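Local atomic coordinates of CrtC domain-containing protein (Fusarium vanettenii 77-13-4, PDB entry 7A0Q), a protein that probably catalyses the hydration of the isoflavonoid phytoalexin kievitone, as a secreted fungal lyase built from two lipocalin-like domains. Residues 262-273 with 283-294; 43-51 with 172-180. All blocks are in the same frame, centred on the assembly; numbering follows the deposited sequence.

Contact 2 comes first along the chain and contact 1 follows it, with no overlap between them. Contact 2 lays the 43-51 loop, just ahead of strand 58-66, on strand 171-189 of the CrtC N-terminal lipocalin domain. Contact 1 is the hairpin of strands 259-275 and 282-291 in the eight-stranded antiparallel barrel of the lipocalin-like domain. Their centres lie 26 Å apart and their nearest atoms about 12 Å apart, so the two never touch. The two contacts lie in different lipocalin-type units. Strand 232-240 of the barrel touches both, Ile237 meeting Leu264 and Phe266 of contact 1 while Trp236 bonds to Glu175 of contact 2, so it lies where the units meet.

Contact 1. Residues 262-273 with 283-294; sequences LPLEFTPIYKRT and YPLDWKLKISGF. With NAG (2-acetamido-2-deoxy-beta-D-glucopyranose), chain C.
Tyr270 and Pro284 lie side by side near one end of an antiparallel beta hairpin in the lipocalin-like barrel, and CB of Pro284 sits over the middle of the tyrosine ring, 3.7 Å from its centroid, in a CH-pi contact. The attached sugar reaches the same ring, its C6 coming 3.5 Å from CE1 of Tyr270.

Trp287, Leu289 and Ile291 share a face with Leu264, Phe266 and Pro268. Phe266, with CG anti to its backbone N (chi1 165°), leans toward the partner strand; CE1 comes 3.5 Å from CD1 of Trp287 and the rings meet rim to rim. Leu289 CD2 lies at the edge of the Phe266 ring and also touches Leu264 CD1. Phe222 meets Trp287 edge-to-face.

Between Ile269 and Thr273 the register slips by two residues, a beta bulge, and there Arg272 crosses Asp286 at about a right angle. Leu285 CB lies over one face of the guanidinium, toward its rim, while Asp286 OD1 also bonds to Ser300 OG. A water links Arg272 N to Asp286 OD2. In the salt bridge, NE of Arg272 points almost straight (168°) at the syn lone pair of Asp286 OD2, 2.8 Å away.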
loop_
_atom_site.group_PDB
_atom_site.type_symbol
_atom_site.label_atom_id
_atom_site.label_comp_id
_atom_site.label_asym_id
_atom_site.label_seq_id
_atom_site.Cartn_x
_atom_site.Cartn_y
_atom_site.Cartn_z
ATOM N N LEU A 262 -3.800 15.029 10.183
ATOM C CA LEU A 262 -3.920 16.373 9.620
ATOM C C LEU A 262 -4.895 16.388 8.454
ATOM O O LEU A 262 -4.851 15.508 7.591
ATOM C CB LEU A 262 -2.553 16.890 9.131
ATOM C CG LEU A 262 -1.389 16.767 10.122
ATOM C CD1 LEU A 262 -0.079 17.189 9.464
ATOM C CD2 LEU A 262 -1.658 17.606 11.363
ATOM N N PRO A 263 -5.786 17.378 8.396
ATOM C CA PRO A 263 -6.614 17.552 7.196
ATOM C C PRO A 263 -5.755 17.903 5.991
ATOM O O PRO A 263 -4.665 18.462 6.119
ATOM C CB PRO A 263 -7.541 18.721 7.563
ATOM C CG PRO A 263 -7.456 18.867 9.046
ATOM C CD PRO A 263 -6.071 18.392 9.422
ATOM N N LEU A 264 -6.276 17.603 4.801
ATOM C CA LEU A 264 -5.588 17.979 3.569
ATOM C C LEU A 264 -6.594 18.426 2.512
ATOM O O LEU A 264 -7.786 18.125 2.584
ATOM C CB LEU A 264 -4.708 16.835 3.020
ATOM C CG LEU A 264 -5.382 15.539 2.557
ATOM C CD1 LEU A 264 -5.958 15.624 1.146
ATOM C CD2 LEU A 264 -4.400 14.372 2.651
ATOM N N GLU A 265 -6.086 19.159 1.530
ATOM C CA GLU A 265 -6.833 19.509 0.327
ATOM C C GLU A 265 -6.286 18.688 -0.833
ATOM O O GLU A 265 -5.068 18.618 -1.024
ATOM C CB GLU A 265 -6.723 21.008 0.026
ATOM C CG GLU A 265 -7.280 21.885 1.126
ATOM C CD GLU A 265 -7.096 23.364 0.841
ATOM O OE1 GLU A 265 -6.690 23.707 -0.289
ATOM O OE2 GLU A 265 -7.362 24.175 1.752
ATOM N N PHE A 266 -7.189 18.089 -1.609
ATOM C CA PHE A 266 -6.853 17.123 -2.647
ATOM C C PHE A 266 -7.285 17.671 -3.997
ATOM O O PHE A 266 -8.440 18.070 -4.157
ATOM C CB PHE A 266 -7.554 15.792 -2.352
ATOM C CG PHE A 266 -7.587 14.818 -3.506
ATOM C CD1 PHE A 266 -6.505 13.985 -3.770
ATOM C CD2 PHE A 266 -8.740 14.675 -4.274
ATOM C CE1 PHE A 266 -6.557 13.066 -4.808
ATOM C CE2 PHE A 266 -8.795 13.757 -5.313
ATOM C CZ PHE A 266 -7.711 12.949 -5.577
ATOM N N THR A 267 -6.370 17.685 -4.961
ATOM C CA THR A 267 -6.687 18.146 -6.314
ATOM C C THR A 267 -6.218 17.109 -7.322
ATOM O O THR A 267 -4.996 16.962 -7.530
ATOM C CB THR A 267 -6.042 19.494 -6.615
ATOM O OG1 THR A 267 -6.517 20.470 -5.682
ATOM C CG2 THR A 267 -6.413 19.952 -8.038
ATOM N N PRO A 268 -7.123 16.371 -7.956
ATOM C CA PRO A 268 -6.708 15.485 -9.047
ATOM C C PRO A 268 -6.559 16.283 -10.334
ATOM O O PRO A 268 -7.373 17.157 -10.645
ATOM C CB PRO A 268 -7.860 14.480 -9.135
ATOM C CG PRO A 268 -9.068 15.299 -8.723
ATOM C CD PRO A 268 -8.579 16.330 -7.725
ATOM N N ILE A 269 -5.504 15.982 -11.083
ATOM C CA ILE A 269 -5.152 16.741 -12.277
ATOM C C ILE A 269 -5.234 15.814 -13.479
ATOM O O ILE A 269 -4.631 14.733 -13.481
ATOM C CB ILE A 269 -3.756 17.374 -12.148
ATOM C CG1 ILE A 269 -3.743 18.348 -10.967
ATOM C CG2 ILE A 269 -3.379 18.116 -13.429
ATOM C CD1 ILE A 269 -2.373 18.763 -10.521
ATOM N N TYR A 270 -5.989 16.236 -14.496
ATOM C CA TYR A 270 -6.299 15.383 -15.634
ATOM C C TYR A 270 -5.625 15.850 -16.923
ATOM O O TYR A 270 -6.065 15.474 -18.015
ATOM C CB TYR A 270 -7.811 15.291 -15.832
ATOM C CG TYR A 270 -8.561 14.520 -14.761
ATOM C CD1 TYR A 270 -8.922 15.129 -13.564
ATOM C CD2 TYR A 270 -8.927 13.194 -14.957
ATOM C CE1 TYR A 270 -9.626 14.431 -12.588
ATOM C CE2 TYR A 270 -9.626 12.491 -13.989
ATOM C CZ TYR A 270 -9.971 13.113 -12.807
ATOM O OH TYR A 270 -10.666 12.409 -11.851
ATOM N N LYS A 271 -4.566 16.659 -16.828
ATOM C CA LYS A 271 -3.759 16.934 -18.013
ATOM C C LYS A 271 -3.250 15.637 -18.625
ATOM O O LYS A 271 -3.238 15.481 -19.851
ATOM C CB LYS A 271 -2.590 17.856 -17.669
ATOM C CG LYS A 271 -2.983 19.271 -17.277
ATOM C CD LYS A 271 -1.964 19.876 -16.318
ATOM C CE LYS A 271 -1.157 20.990 -16.975
ATOM N NZ LYS A 271 -0.165 21.590 -16.034
ATOM N N ARG A 272 -2.842 14.691 -17.781
ATOM C CA ARG A 272 -2.471 13.345 -18.190
ATOM C C ARG A 272 -3.456 12.365 -17.574
ATOM O O ARG A 272 -3.837 12.506 -16.408
ATOM C CB ARG A 272 -1.057 12.986 -17.745
ATOM C CG ARG A 272 0.016 13.981 -18.138
ATOM C CD ARG A 272 1.398 13.436 -17.819
ATOM N NE ARG A 272 1.506 13.006 -16.428
ATOM C CZ ARG A 272 2.136 11.903 -16.033
ATOM N NH1 ARG A 272 2.717 11.114 -16.925
ATOM N NH2 ARG A 272 2.186 11.589 -14.744
ATOM N N THR A 273 -3.885 11.385 -18.359
ATOM C CA THR A 273 -4.877 10.434 -17.892
ATOM C C THR A 273 -4.505 9.039 -18.359
ATOM O O THR A 273 -3.688 8.857 -19.266
ATOM C CB THR A 273 -6.295 10.773 -18.386
ATOM O OG1 THR A 273 -6.317 10.786 -19.819
ATOM C CG2 THR A 273 -6.760 12.121 -17.848
ATOM N N TYR A 283 -8.524 7.509 -15.109
ATOM C CA TYR A 283 -7.728 7.881 -13.943
ATOM C C TYR A 283 -6.926 9.152 -14.218
ATOM O O TYR A 283 -6.318 9.279 -15.282
ATOM C CB TYR A 283 -6.755 6.766 -13.568
ATOM C CG TYR A 283 -7.390 5.424 -13.298
ATOM C CD1 TYR A 283 -8.181 5.217 -12.172
ATOM C CD2 TYR A 283 -7.187 4.355 -14.163
ATOM C CE1 TYR A 283 -8.755 3.981 -11.925
ATOM C CE2 TYR A 283 -7.762 3.123 -13.923
ATOM C CZ TYR A 283 -8.535 2.936 -12.801
ATOM O OH TYR A 283 -9.098 1.705 -12.571
ATOM N N PRO A 284 -6.883 10.089 -13.272
ATOM C CA PRO A 284 -5.893 11.165 -13.352
ATOM C C PRO A 284 -4.505 10.617 -13.057
ATOM O O PRO A 284 -4.345 9.585 -12.400
ATOM C CB PRO A 284 -6.346 12.140 -12.264
ATOM C CG PRO A 284 -6.983 11.241 -11.232
ATOM C CD PRO A 284 -7.623 10.107 -11.995
ATOM N N LEU A 285 -3.483 11.324 -13.549
ATOM C CA LEU A 285 -2.101 10.871 -13.406
ATOM C C LEU A 285 -1.200 11.885 -12.708
ATOM O O LEU A 285 0.007 11.658 -12.612
ATOM C CB LEU A 285 -1.507 10.504 -14.770
ATOM C CG LEU A 285 -2.066 9.247 -15.430
ATOM C CD1 LEU A 285 -1.273 8.930 -16.685
ATOM C CD2 LEU A 285 -2.028 8.046 -14.472
ATOM N N ASP A 286 -1.750 12.993 -12.216
ATOM C CA ASP A 286 -1.004 13.947 -11.408
ATOM C C ASP A 286 -1.941 14.480 -10.337
ATOM O O ASP A 286 -3.160 14.439 -10.492
ATOM C CB ASP A 286 -0.439 15.109 -12.247
ATOM C CG ASP A 286 0.511 14.630 -13.333
ATOM O OD1 ASP A 286 1.725 14.518 -13.065
ATOM O OD2 ASP A 286 0.038 14.342 -14.450
ATOM N N TRP A 287 -1.357 14.959 -9.238
ATOM C CA TRP A 287 -2.140 15.412 -8.092
ATOM C C TRP A 287 -1.413 16.545 -7.388
ATOM O O TRP A 287 -0.188 16.683 -7.474
ATOM C CB TRP A 287 -2.399 14.274 -7.073
ATOM C CG TRP A 287 -3.089 13.081 -7.641
ATOM C CD1 TRP A 287 -4.424 12.802 -7.596
ATOM C CD2 TRP A 287 -2.478 12.002 -8.351
ATOM N NE1 TRP A 287 -4.681 11.621 -8.247
ATOM C CE2 TRP A 287 -3.502 11.108 -8.719
ATOM C CE3 TRP A 287 -1.160 11.705 -8.711
ATOM C CZ2 TRP A 287 -3.252 9.939 -9.440
ATOM C CZ3 TRP A 287 -0.914 10.544 -9.422
ATOM C CH2 TRP A 287 -1.957 9.674 -9.777
ATOM N N LYS A 288 -2.188 17.336 -6.650
ATOM C CA LYS A 288 -1.660 18.221 -5.627
ATOM C C LYS A 288 -2.280 17.859 -4.285
ATOM O O LYS A 288 -3.480 17.567 -4.208
ATOM C CB LYS A 288 -1.942 19.697 -5.957
ATOM C CG LYS A 288 -1.013 20.268 -7.025
ATOM C CD LYS A 288 -1.267 21.752 -7.273
ATOM C CE LYS A 288 -1.186 22.088 -8.756
ATOM N NZ LYS A 288 -0.859 23.525 -9.002
ATOM N N LEU A 289 -1.457 17.879 -3.235
ATOM C CA LEU A 289 -1.921 17.739 -1.861
ATOM C C LEU A 289 -1.402 18.913 -1.055
ATOM O O LEU A 289 -0.216 19.242 -1.125
ATOM C CB LEU A 289 -1.434 16.440 -1.218
ATOM C CG LEU A 289 -1.872 15.121 -1.851
ATOM C CD1 LEU A 289 -1.049 13.963 -1.281
ATOM C CD2 LEU A 289 -3.353 14.871 -1.636
ATOM N N LYS A 290 -2.282 19.527 -0.280
ATOM C CA LYS A 290 -1.909 20.558 0.682
ATOM C C LYS A 290 -2.258 19.983 2.048
ATOM O O LYS A 290 -3.440 19.882 2.380
ATOM C CB LYS A 290 -2.677 21.846 0.397
ATOM C CG LYS A 290 -2.506 22.955 1.397
ATOM C CD LYS A 290 -2.817 24.300 0.752
ATOM C CE LYS A 290 -2.233 25.438 1.561
ATOM N NZ LYS A 290 -0.860 25.100 2.024
ATOM N N ILE A 291 -1.259 19.566 2.824
ATOM C CA ILE A 291 -1.500 18.960 4.134
ATOM C C ILE A 291 -1.391 20.048 5.200
ATOM O O ILE A 291 -0.324 20.652 5.376
ATOM C CB ILE A 291 -0.532 17.795 4.406
ATOM C CG1 ILE A 291 -0.644 16.761 3.278
ATOM C CG2 ILE A 291 -0.863 17.153 5.765
ATOM C CD1 ILE A 291 0.344 15.575 3.389
ATOM N N SER A 292 -2.495 20.280 5.918
ATOM C CA SER A 292 -2.640 21.457 6.772
ATOM C C SER A 292 -1.541 21.516 7.820
ATOM O O SER A 292 -1.372 20.583 8.614
ATOM C CB SER A 292 -4.007 21.449 7.456
ATOM O OG SER A 292 -4.241 22.659 8.174
ATOM N N GLY A 293 -0.806 22.627 7.826
ATOM C CA GLY A 293 0.235 22.853 8.803
ATOM C C GLY A 293 1.524 22.108 8.545
ATOM O O GLY A 293 2.462 22.234 9.343
ATOM N N PHE A 294 1.608 21.344 7.454
ATOM C CA PHE A 294 2.736 20.449 7.223
ATOM C C PHE A 294 3.468 20.757 5.924
ATOM O O PHE A 294 4.679 20.998 5.957
ATOM C CB PHE A 294 2.247 18.991 7.237
ATOM C CG PHE A 294 3.356 17.979 7.146
ATOM C CD1 PHE A 294 4.115 17.660 8.264
ATOM C CD2 PHE A 294 3.648 17.347 5.946
ATOM C CE1 PHE A 294 5.140 16.736 8.186
ATOM C CE2 PHE A 294 4.671 16.418 5.864
ATOM C CZ PHE A 294 5.422 16.111 6.986
HETATM C C1 NAG C . -15.101 13.468 -9.992
HETATM C C2 NAG C . -16.348 14.319 -10.172
HETATM C C3 NAG C . -16.266 15.092 -11.481
HETATM C C4 NAG C . -14.962 15.876 -11.551
HETATM C C5 NAG C . -13.764 14.974 -11.241
HETATM C C6 NAG C . -12.476 15.748 -11.087
HETATM C C7 NAG C . -18.223 13.250 -9.002
HETATM C C8 NAG C . -19.434 12.385 -9.141
HETATM N N2 NAG C . -17.547 13.498 -10.130
HETATM O O3 NAG C . -17.374 15.985 -11.560
HETATM O O4 NAG C . -14.797 16.439 -12.848
HETATM O O5 NAG C . -13.974 14.286 -9.999
HETATM O O6 NAG C . -12.525 16.592 -9.944
HETATM O O7 NAG C . -17.869 13.707 -7.914
HETATM O O HOH W 1 -2.526 15.192 -15.061
#

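Contact 2. Residues 43-51 with 172-180; sequences IVYGLSESQ and LTWEFGLPS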
loop_
_atom_site.group_PDB
_atom_site.type_symbol
_atom_site.label_atom_id
_atom_site.label_comp_id
_atom_site.label_asym_id
_atom_site.label_seq_id
_atom_site.Cartn_x
_atom_site.Cartn_y
_atom_site.Cartn_z
ATOM N N ILE A 43 -2.399 2.493 21.130
ATOM C CA ILE A 43 -3.151 2.120 19.927
ATOM C C ILE A 43 -4.161 1.023 20.258
ATOM O O ILE A 43 -4.067 0.328 21.270
ATOM C CB ILE A 43 -2.208 1.708 18.782
ATOM C CG1 ILE A 43 -1.385 0.481 19.166
ATOM C CG2 ILE A 43 -1.286 2.873 18.416
ATOM C CD1 ILE A 43 -0.536 -0.056 18.035
ATOM N N VAL A 44 -5.174 0.884 19.399
ATOM C CA VAL A 44 -6.350 0.109 19.797
ATOM C C VAL A 44 -6.258 -1.379 19.469
ATOM O O VAL A 44 -7.264 -2.092 19.564
ATOM C CB VAL A 44 -7.637 0.686 19.179
ATOM C CG1 VAL A 44 -7.854 2.118 19.660
ATOM C CG2 VAL A 44 -7.602 0.621 17.653
ATOM N N TYR A 45 -5.069 -1.869 19.111
ATOM C CA TYR A 45 -4.888 -3.306 18.905
ATOM C C TYR A 45 -3.422 -3.678 19.073
ATOM O O TYR A 45 -2.529 -2.823 19.069
ATOM C CB TYR A 45 -5.388 -3.751 17.520
ATOM C CG TYR A 45 -5.027 -2.817 16.398
ATOM C CD1 TYR A 45 -3.719 -2.695 15.957
ATOM C CD2 TYR A 45 -6.000 -2.031 15.785
ATOM C CE1 TYR A 45 -3.381 -1.829 14.929
ATOM C CE2 TYR A 45 -5.679 -1.174 14.769
ATOM C CZ TYR A 45 -4.374 -1.065 14.341
ATOM O OH TYR A 45 -4.046 -0.212 13.314
ATOM N N GLY A 46 -3.195 -4.979 19.243
ATOM C CA GLY A 46 -1.861 -5.556 19.063
ATOM C C GLY A 46 -1.665 -5.904 17.596
ATOM O O GLY A 46 -2.560 -6.440 16.947
ATOM N N LEU A 47 -0.483 -5.569 17.076
ATOM C CA LEU A 47 -0.193 -5.847 15.672
ATOM C C LEU A 47 -0.227 -7.342 15.389
ATOM O O LEU A 47 -0.860 -7.790 14.426
ATOM C CB LEU A 47 1.163 -5.267 15.283
ATOM C CG LEU A 47 1.312 -3.765 15.505
ATOM C CD1 LEU A 47 2.565 -3.226 14.828
ATOM C CD2 LEU A 47 0.071 -3.019 14.996
ATOM N N SER A 48 0.473 -8.126 16.215
ATOM C CA SER A 48 0.625 -9.553 15.934
ATOM C C SER A 48 -0.727 -10.248 15.886
ATOM O O SER A 48 -0.991 -11.066 14.994
ATOM C CB SER A 48 1.509 -10.196 17.012
ATOM O OG SER A 48 2.840 -9.708 16.964
ATOM N N GLU A 49 -1.596 -9.919 16.842
ATOM C CA GLU A 49 -2.916 -10.520 16.963
ATOM C C GLU A 49 -3.857 -10.085 15.844
ATOM O O GLU A 49 -4.897 -10.722 15.634
ATOM C CB GLU A 49 -3.524 -10.129 18.314
ATOM C CG GLU A 49 -2.798 -10.680 19.557
ATOM C CD GLU A 49 -1.488 -9.962 19.921
ATOM O OE1 GLU A 49 -1.178 -8.885 19.371
ATOM O OE2 GLU A 49 -0.761 -10.482 20.796
ATOM N N SER A 50 -3.530 -9.000 15.152
ATOM C CA SER A 50 -4.349 -8.473 14.069
ATOM C C SER A 50 -4.039 -9.110 12.720
ATOM O O SER A 50 -4.754 -8.857 11.740
ATOM C CB SER A 50 -4.128 -6.967 13.973
ATOM O OG SER A 50 -4.613 -6.365 15.154
ATOM N N GLN A 51 -2.991 -9.928 12.636
ATOM C CA GLN A 51 -2.533 -10.479 11.370
ATOM C C GLN A 51 -3.236 -11.750 10.875
ATOM O O GLN A 51 -3.322 -11.934 9.658
ATOM C CB GLN A 51 -1.031 -10.761 11.473
ATOM C CG GLN A 51 -0.167 -9.499 11.596
ATOM C CD GLN A 51 0.120 -8.904 10.239
ATOM O OE1 GLN A 51 -0.782 -8.399 9.578
ATOM N NE2 GLN A 51 1.372 -8.993 9.790
ATOM N N LEU A 172 -16.450 1.341 10.770
ATOM C CA LEU A 172 -15.059 1.519 11.161
ATOM C C LEU A 172 -14.116 0.705 10.283
ATOM O O LEU A 172 -14.472 -0.359 9.768
ATOM C CB LEU A 172 -14.873 1.114 12.626
ATOM C CG LEU A 172 -15.769 1.904 13.579
ATOM C CD1 LEU A 172 -15.854 1.202 14.928
ATOM C CD2 LEU A 172 -15.239 3.317 13.714
ATOM N N THR A 173 -12.910 1.234 10.095
ATOM C CA THR A 173 -11.799 0.430 9.616
ATOM C C THR A 173 -10.670 0.484 10.631
ATOM O O THR A 173 -10.564 1.408 11.442
ATOM C CB THR A 173 -11.290 0.882 8.235
ATOM O OG1 THR A 173 -10.469 -0.159 7.670
ATOM C CG2 THR A 173 -10.465 2.162 8.334
ATOM N N TRP A 174 -9.841 -0.555 10.589
ATOM C CA TRP A 174 -8.620 -0.636 11.380
ATOM C C TRP A 174 -7.488 -0.835 10.395
ATOM O O TRP A 174 -7.589 -1.692 9.520
ATOM C CB TRP A 174 -8.668 -1.806 12.376
ATOM C CG TRP A 174 -9.675 -1.599 13.460
ATOM C CD1 TRP A 174 -9.450 -1.075 14.694
ATOM C CD2 TRP A 174 -11.071 -1.900 13.394
ATOM N NE1 TRP A 174 -10.629 -1.020 15.411
ATOM C CE2 TRP A 174 -11.637 -1.526 14.632
ATOM C CE3 TRP A 174 -11.900 -2.444 12.404
ATOM C CZ2 TRP A 174 -12.998 -1.684 14.912
ATOM C CZ3 TRP A 174 -13.258 -2.597 12.684
ATOM C CH2 TRP A 174 -13.787 -2.219 13.929
ATOM N N GLU A 175 -6.439 -0.017 10.502
ATOM C CA GLU A 175 -5.382 -0.064 9.499
ATOM C C GLU A 175 -4.046 0.347 10.103
ATOM O O GLU A 175 -3.959 1.373 10.783
ATOM C CB GLU A 175 -5.717 0.856 8.309
ATOM C CG GLU A 175 -4.654 0.828 7.186
ATOM C CD GLU A 175 -4.704 2.050 6.269
ATOM O OE1 GLU A 175 -5.410 3.037 6.591
ATOM O OE2 GLU A 175 -4.013 2.042 5.230
ATOM N N PHE A 176 -2.996 -0.439 9.832
ATOM C CA PHE A 176 -1.637 -0.009 10.141
ATOM C C PHE A 176 -0.720 -0.293 8.958
ATOM O O PHE A 176 -0.937 -1.222 8.176
ATOM C CB PHE A 176 -1.081 -0.649 11.437
ATOM C CG PHE A 176 -0.959 -2.158 11.404
ATOM C CD1 PHE A 176 -1.993 -2.965 11.885
ATOM C CD2 PHE A 176 0.208 -2.763 10.970
ATOM C CE1 PHE A 176 -1.879 -4.339 11.897
ATOM C CE2 PHE A 176 0.321 -4.150 10.976
ATOM C CZ PHE A 176 -0.724 -4.930 11.435
ATOM N N GLY A 177 0.290 0.555 8.827
ATOM C CA GLY A 177 1.314 0.400 7.805
ATOM C C GLY A 177 2.659 0.175 8.467
ATOM O O GLY A 177 2.963 0.787 9.492
ATOM N N LEU A 178 3.456 -0.714 7.880
ATOM C CA LEU A 178 4.840 -0.917 8.295
ATOM C C LEU A 178 5.687 -0.418 7.135
ATOM O O LEU A 178 5.831 -1.126 6.129
ATOM C CB LEU A 178 5.114 -2.398 8.580
ATOM C CG LEU A 178 4.129 -3.027 9.569
ATOM C CD1 LEU A 178 4.358 -4.529 9.759
ATOM C CD2 LEU A 178 4.150 -2.288 10.903
ATOM N N PRO A 179 6.235 0.809 7.200
ATOM C CA PRO A 179 6.622 1.511 5.958
ATOM C C PRO A 179 7.915 1.076 5.281
ATOM O O PRO A 179 7.998 1.115 4.049
ATOM C CB PRO A 179 6.743 2.978 6.400
ATOM C CG PRO A 179 6.124 3.046 7.730
ATOM C CD PRO A 179 6.242 1.707 8.366
ATOM N N SER A 180 8.914 0.654 6.054
ATOM C CA SER A 180 10.264 0.466 5.525
ATOM C C SER A 180 10.870 -0.834 6.037
ATOM O O SER A 180 11.983 -0.863 6.570
ATOM C CB SER A 180 11.142 1.659 5.894
ATOM O OG SER A 180 10.688 2.823 5.235
#
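Trp174 is the first residue of strand 172-179 to meet the 43-51 loop. Its indole CD1 lies 3.7 Å from CD2 of Tyr45, at the edge of the tyrosine ring, and the two aromatics meet rim to rim with planes at 67°. Val44 adds CG2 from the loop side, crossing the tryptophan at about a right angle and touching the indole at its edge, 3.9 Å from CD1 of Trp174.

The CB of Glu175 points away from the loop; its OE1 accepts a hydrogen bond from Trp236 NE1. Its carbonyl oxygen comes 3.0 Å from OH of Tyr45, yet the angle is too poor for a hydrogen bond; that hydroxyl bonds instead to Gly164 O on the neighbouring strand 158-168.

Phe176 is the centre of the contact. A chi1 of 62° sets its CG between the backbone N and the carbonyl carbon and raises the ring into the loop. In the conformer described, one of two deposited for Leu47, CD2 sits over one face of the Phe176 ring, 3.7 Å from its centroid, a CH-pi contact. Tyr45 meets the same ring obliquely, CE1 lying 3.5 Å from CD1 of Phe176. Ser50 CB reaches the edge of Phe176, and its OG donates to Gly46 O, 2.7 Å away, within the turn.

Two residues on, in the same Leu47 conformer, CD1 makes a loose apolar touch with Leu178 CD2. Together Tyr45, Trp174 and Phe176 form an aromatic cluster by which the N-terminal segment packs against a strand of the CrtC lipocalin domain.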